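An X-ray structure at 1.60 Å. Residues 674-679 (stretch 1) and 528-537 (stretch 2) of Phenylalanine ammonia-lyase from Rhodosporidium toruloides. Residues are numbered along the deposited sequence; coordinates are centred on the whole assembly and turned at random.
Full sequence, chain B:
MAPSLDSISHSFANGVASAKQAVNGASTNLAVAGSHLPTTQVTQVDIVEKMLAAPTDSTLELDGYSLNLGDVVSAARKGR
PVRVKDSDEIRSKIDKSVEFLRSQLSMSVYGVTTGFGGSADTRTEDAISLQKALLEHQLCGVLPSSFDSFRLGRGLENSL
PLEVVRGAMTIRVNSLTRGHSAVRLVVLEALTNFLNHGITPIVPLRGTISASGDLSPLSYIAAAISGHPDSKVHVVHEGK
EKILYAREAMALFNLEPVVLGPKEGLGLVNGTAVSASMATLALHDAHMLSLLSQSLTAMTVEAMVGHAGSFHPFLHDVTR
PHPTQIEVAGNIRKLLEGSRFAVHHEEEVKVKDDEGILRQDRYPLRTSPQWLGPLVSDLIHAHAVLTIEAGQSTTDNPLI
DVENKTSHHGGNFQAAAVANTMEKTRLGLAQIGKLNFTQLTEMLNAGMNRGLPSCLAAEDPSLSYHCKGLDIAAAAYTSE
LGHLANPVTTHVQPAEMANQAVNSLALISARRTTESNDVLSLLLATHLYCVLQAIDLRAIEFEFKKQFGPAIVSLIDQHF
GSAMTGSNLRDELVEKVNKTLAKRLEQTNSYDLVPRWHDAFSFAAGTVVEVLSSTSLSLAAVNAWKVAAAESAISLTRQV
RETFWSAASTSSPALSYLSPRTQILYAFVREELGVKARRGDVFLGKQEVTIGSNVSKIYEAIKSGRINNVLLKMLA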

ATOM      1  N   GLY B 674      -3.158  38.543  10.104  1.00 10.12           N
ATOM      2  CA  GLY B 674      -4.201  38.929  11.036  1.00  9.97           C
ATOM      3  C   GLY B 674      -4.689  37.848  11.977  1.00 12.68           C
ATOM      4  O   GLY B 674      -5.761  38.014  12.571  1.00 12.61           O
ATOM      5  N   VAL B 675      -3.923  36.765  12.127  1.00  9.95           N
ATOM      6  CA  VAL B 675      -4.301  35.608  12.935  1.00  9.33           C
ATOM      7  C   VAL B 675      -3.774  35.817  14.349  1.00 11.36           C
ATOM      8  O   VAL B 675      -2.567  35.730  14.555  1.00  9.59           O
ATOM      9  CB  VAL B 675      -3.735  34.287  12.364  1.00 11.15           C
ATOM     10  CG1 VAL B 675      -4.062  33.171  13.269  1.00  8.76           C
ATOM     11  CG2 VAL B 675      -4.317  34.019  10.959  1.00 13.14           C
ATOM     12  N   LYS B 676      -4.687  36.068  15.291  1.00 11.22           N
ATOM     13  CA  LYS B 676      -4.382  36.510  16.643  1.00  8.34           C
ATOM     14  C   LYS B 676      -4.413  35.291  17.585  1.00  8.91           C
ATOM     15  O   LYS B 676      -5.073  34.265  17.339  1.00  9.67           O
ATOM     16  CB  LYS B 676      -5.375  37.567  17.125  1.00 11.15           C
ATOM     17  CG  LYS B 676      -5.435  38.846  16.262  1.00 11.22           C
ATOM     18  CD  LYS B 676      -4.014  39.446  15.931  1.00  9.44           C
ATOM     19  CE  LYS B 676      -3.936  40.806  15.197  1.00 17.94           C
ATOM     20  NZ  LYS B 676      -4.452  40.698  13.863  1.00 36.39           N
ATOM     21  N   ALA B 677      -3.743  35.436  18.712  1.00  8.67           N
ATOM     22  CA  ALA B 677      -3.992  34.537  19.842  1.00 10.28           C
ATOM     23  C   ALA B 677      -5.499  34.544  20.167  1.00 11.16           C
ATOM     24  O   ALA B 677      -6.186  35.540  19.929  1.00 10.11           O
ATOM     25  CB  ALA B 677      -3.217  34.980  21.027  1.00  9.87           C
ATOM     26  N   ARG B 678      -5.982  33.447  20.737  1.00  9.85           N
ATOM     27  CA  ARG B 678      -7.395  33.261  21.021  1.00  8.42           C
ATOM     28  C   ARG B 678      -7.628  33.131  22.504  1.00  9.68           C
ATOM     29  O   ARG B 678      -7.071  32.229  23.176  1.00  8.93           O
ATOM     30  CB  ARG B 678      -7.930  32.004  20.351  1.00  6.64           C
ATOM     31  CG  ARG B 678      -9.454  31.919  20.396  1.00  7.66           C
ATOM     32  CD  ARG B 678      -9.975  30.589  19.870  1.00  9.78           C
ATOM     33  NE  ARG B 678     -11.435  30.679  19.652  1.00  8.41           N
ATOM     34  CZ  ARG B 678     -12.008  31.152  18.547  1.00 10.58           C
ATOM     35  NH1 ARG B 678     -11.306  31.493  17.482  1.00  9.80           N
ATOM     36  NH2 ARG B 678     -13.321  31.246  18.505  1.00  9.48           N
ATOM     37  N   ARG B 679      -8.426  34.024  23.041  1.00 11.72           N
ATOM     38  CA  ARG B 679      -8.634  34.039  24.491  1.00  9.55           C
ATOM     39  C   ARG B 679      -9.676  33.081  24.989  1.00  8.31           C
ATOM     40  O   ARG B 679      -9.534  32.570  26.074  1.00 10.19           O
ATOM     41  CB  ARG B 679      -9.028  35.424  24.971  1.00 10.37           C
ATOM     42  CG  ARG B 679      -8.908  35.574  26.461  1.00  8.46           C
ATOM     43  CD  ARG B 679      -8.867  36.998  26.955  1.00  9.20           C
ATOM     44  NE  ARG B 679      -8.481  37.088  28.361  1.00  8.62           N
ATOM     45  CZ  ARG B 679      -8.462  38.205  29.081  1.00 11.49           C
ATOM     46  NH1 ARG B 679      -8.766  39.404  28.543  1.00 10.57           N
ATOM     47  NH2 ARG B 679      -8.081  38.130  30.360  1.00 14.48           N
TER
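Stretch 2 528-537: LYCVLQAIDL

Residues 528-537 form an unbroken stretch of a longer helix, and against one side of it lies segment 674-679, which has neither helical nor strand structure. Gly674, with positive phi (74°), is the first residue to leave the preceding helix; from Val675 to Arg678 the chain is extended. The two stretches run in the same sense: Val675 is nearest to Tyr529 (CA to CA 8.1 Å) and Ala677 to Gln533 (CA to CA 5.5 Å), so two residues of the extended chain keep pace with one helical turn.

Gln533 makes the central contact. Its CA-to-CB bond points sideways, but chi1 t and chi2 p (86°) bring the amide closer to the loop, where it meets the backbone of Arg678 with both polar atoms. Arg678 N donates to Gln533 OE1 (3.0 Å, 163°), and Gln533 NE2 donates to Arg678 O (3.1 Å, 153°). The paired bonds fix the orientation of the amide, with OE1 also lying 3.3 Å from Ala677 CA. The small side chain of Ala677 fits beside the helix, its CB 3.6 Å from Asp536 OD2.

One turn earlier lies Tyr529; its CA-to-CB bond points sideways, but chi1 t and chi2 91° bring the ring closer to the loop. Val675, also t, points toward the helix and places CG1 4.0 Å from Tyr529 CD1, an apolar contact oblique to the ring. The phenol oxygen, Tyr529 OH, reaches 3.9 Å from Arg678 CB. Arg678 starts toward the helix, but its all-t chi1 to chi3 lead its end away; water 1 nevertheless links Arg678 NH1 (2.8 Å) to Tyr529 OH (2.7 Å). Water 2 donates to Lys676 O (2.8 Å) and Gln533 OE1 (3.2 Å). The CA-to-CB bond of Lys676 points away from the helix, and the side chain folds back, NZ donating a weak hydrogen bond to Gly674 O (3.3 Å).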

ATOM      1  N   LEU B 528       1.423  25.588  12.748  1.00  8.10           N
ATOM      2  CA  LEU B 528       1.804  26.996  12.898  1.00  6.83           C
ATOM      3  C   LEU B 528       0.793  27.773  13.737  1.00  9.05           C
ATOM      4  O   LEU B 528       1.184  28.523  14.640  1.00  8.56           O
ATOM      5  CB  LEU B 528       1.948  27.644  11.518  1.00  7.94           C
ATOM      6  CG  LEU B 528       2.444  29.086  11.424  1.00  7.56           C
ATOM      7  CD1 LEU B 528       3.687  29.318  12.287  1.00  8.43           C
ATOM      8  CD2 LEU B 528       2.757  29.428   9.947  1.00  9.46           C
ATOM      9  N   TYR B 529      -0.494  27.547  13.491  1.00  7.63           N
ATOM     10  CA  TYR B 529      -1.530  28.178  14.330  1.00  8.14           C
ATOM     11  C   TYR B 529      -1.255  27.872  15.799  1.00  8.53           C
ATOM     12  O   TYR B 529      -1.250  28.773  16.651  1.00  9.19           O
ATOM     13  CB  TYR B 529      -2.918  27.704  13.916  1.00 10.08           C
ATOM     14  CG  TYR B 529      -3.992  28.225  14.835  1.00  8.86           C
ATOM     15  CD1 TYR B 529      -4.653  29.426  14.572  1.00  9.62           C
ATOM     16  CD2 TYR B 529      -4.334  27.526  15.961  1.00  9.01           C
ATOM     17  CE1 TYR B 529      -5.607  29.901  15.433  1.00  8.77           C
ATOM     18  CE2 TYR B 529      -5.291  28.026  16.845  1.00  8.28           C
ATOM     19  CZ  TYR B 529      -5.919  29.194  16.580  1.00  9.09           C
ATOM     20  OH  TYR B 529      -6.886  29.657  17.476  1.00 11.68           O
ATOM     21  N   CYS B 530      -1.044  26.586  16.090  1.00  8.27           N
ATOM     22  CA  CYS B 530      -0.893  26.141  17.499  1.00  7.43           C
ATOM     23  C   CYS B 530       0.391  26.644  18.163  1.00  7.91           C
ATOM     24  O   CYS B 530       0.371  27.121  19.315  1.00  8.72           O
ATOM     25  CB  CYS B 530      -1.002  24.669  17.637  1.00  8.84           C
ATOM     26  SG  CYS B 530      -2.582  23.946  17.194  1.00 10.86           S
ATOM     27  N   VAL B 531       1.509  26.537  17.443  1.00  8.30           N
ATOM     28  CA  VAL B 531       2.792  26.920  18.039  1.00  8.72           C
ATOM     29  C   VAL B 531       2.784  28.389  18.412  1.00  8.44           C
ATOM     30  O   VAL B 531       3.403  28.805  19.374  1.00  8.44           O
ATOM     31  CB  VAL B 531       4.016  26.496  17.146  1.00  8.19           C
ATOM     32  CG1 VAL B 531       4.218  27.497  15.995  1.00 10.60           C
ATOM     33  CG2 VAL B 531       5.291  26.368  17.981  1.00 10.04           C
ATOM     34  N   LEU B 532       2.110  29.225  17.624  1.00  7.59           N
ATOM     35  CA  LEU B 532       2.088  30.660  17.933  1.00  7.96           C
ATOM     36  C   LEU B 532       1.279  30.917  19.213  1.00  6.90           C
ATOM     37  O   LEU B 532       1.688  31.732  20.039  1.00 10.60           O
ATOM     38  CB  LEU B 532       1.479  31.456  16.775  1.00  8.02           C
ATOM     39  CG  LEU B 532       2.264  31.321  15.490  1.00  8.13           C
ATOM     40  CD1 LEU B 532       1.484  31.925  14.364  1.00 16.01           C
ATOM     41  CD2 LEU B 532       3.701  31.913  15.593  1.00 13.67           C
ATOM     42  N   GLN B 533       0.162  30.203  19.363  1.00  9.74           N
ATOM     43  CA  GLN B 533      -0.584  30.268  20.633  1.00 10.50           C
ATOM     44  C   GLN B 533       0.278  29.833  21.779  1.00  9.50           C
ATOM     45  O   GLN B 533       0.328  30.519  22.820  1.00 10.05           O
ATOM     46  CB  GLN B 533      -1.829  29.419  20.604  1.00 10.58           C
ATOM     47  CG  GLN B 533      -2.622  29.485  21.924  1.00 11.00           C
ATOM     48  CD  GLN B 533      -3.612  30.644  22.045  1.00 10.39           C
ATOM     49  OE1 GLN B 533      -3.651  31.589  21.241  1.00 11.53           O
ATOM     50  NE2 GLN B 533      -4.417  30.583  23.121  1.00  8.59           N
ATOM     51  N   ALA B 534       0.982  28.711  21.612  1.00  8.05           N
ATOM     52  CA  ALA B 534       1.855  28.207  22.680  1.00  7.54           C
ATOM     53  C   ALA B 534       2.940  29.225  23.031  1.00  8.15           C
ATOM     54  O   ALA B 534       3.249  29.465  24.198  1.00  8.19           O
ATOM     55  CB  ALA B 534       2.484  26.892  22.246  1.00  9.38           C
ATOM     56  N   ILE B 535       3.512  29.859  21.998  1.00  8.92           N
ATOM     57  CA  ILE B 535       4.559  30.894  22.197  1.00 10.14           C
ATOM     58  C   ILE B 535       4.023  32.066  23.049  1.00  8.22           C
ATOM     59  O   ILE B 535       4.653  32.545  23.947  1.00  9.71           O
ATOM     60  CB  ILE B 535       5.095  31.391  20.854  1.00  8.41           C
ATOM     61  CG1 ILE B 535       6.080  30.343  20.326  1.00  7.73           C
ATOM     62  CG2 ILE B 535       5.748  32.701  20.969  1.00 11.35           C
ATOM     63  CD1 ILE B 535       6.435  30.460  18.859  1.00 12.16           C
ATOM     64  N   ASP B 536       2.825  32.540  22.713  1.00  7.87           N
ATOM     65  CA  ASP B 536       2.220  33.608  23.484  1.00  8.23           C
ATOM     66  C   ASP B 536       1.930  33.171  24.930  1.00  8.37           C
ATOM     67  O   ASP B 536       2.114  33.946  25.852  1.00 10.45           O
ATOM     68  CB  ASP B 536       0.959  34.026  22.747  1.00  8.39           C
ATOM     69  CG  ASP B 536       1.243  34.934  21.589  1.00 12.35           C
ATOM     70  OD1 ASP B 536       2.291  35.655  21.586  1.00 11.44           O
ATOM     71  OD2 ASP B 536       0.380  35.009  20.661  1.00 11.13           O
ATOM     72  N   LEU B 537       1.462  31.945  25.129  1.00  6.68           N
ATOM     73  CA  LEU B 537       1.191  31.450  26.495  1.00  8.38           C
ATOM     74  C   LEU B 537       2.483  31.279  27.295  1.00  9.83           C
ATOM     75  O   LEU B 537       2.552  31.548  28.531  1.00  8.80           O
ATOM     76  CB  LEU B 537       0.403  30.147  26.458  1.00  8.59           C
ATOM     77  CG  LEU B 537      -1.040  30.285  25.919  1.00  8.00           C
ATOM     78  CD1 LEU B 537      -1.700  28.882  25.766  1.00 14.40           C
ATOM     79  CD2 LEU B 537      -1.861  31.186  26.805  1.00 10.42           C
TER
HETATM   80  O   HOH W   1      -8.615  31.452  16.553  1.00  7.55           O
HETATM   81  O   HOH W   2      -4.819  31.572  18.213  1.00  7.42           O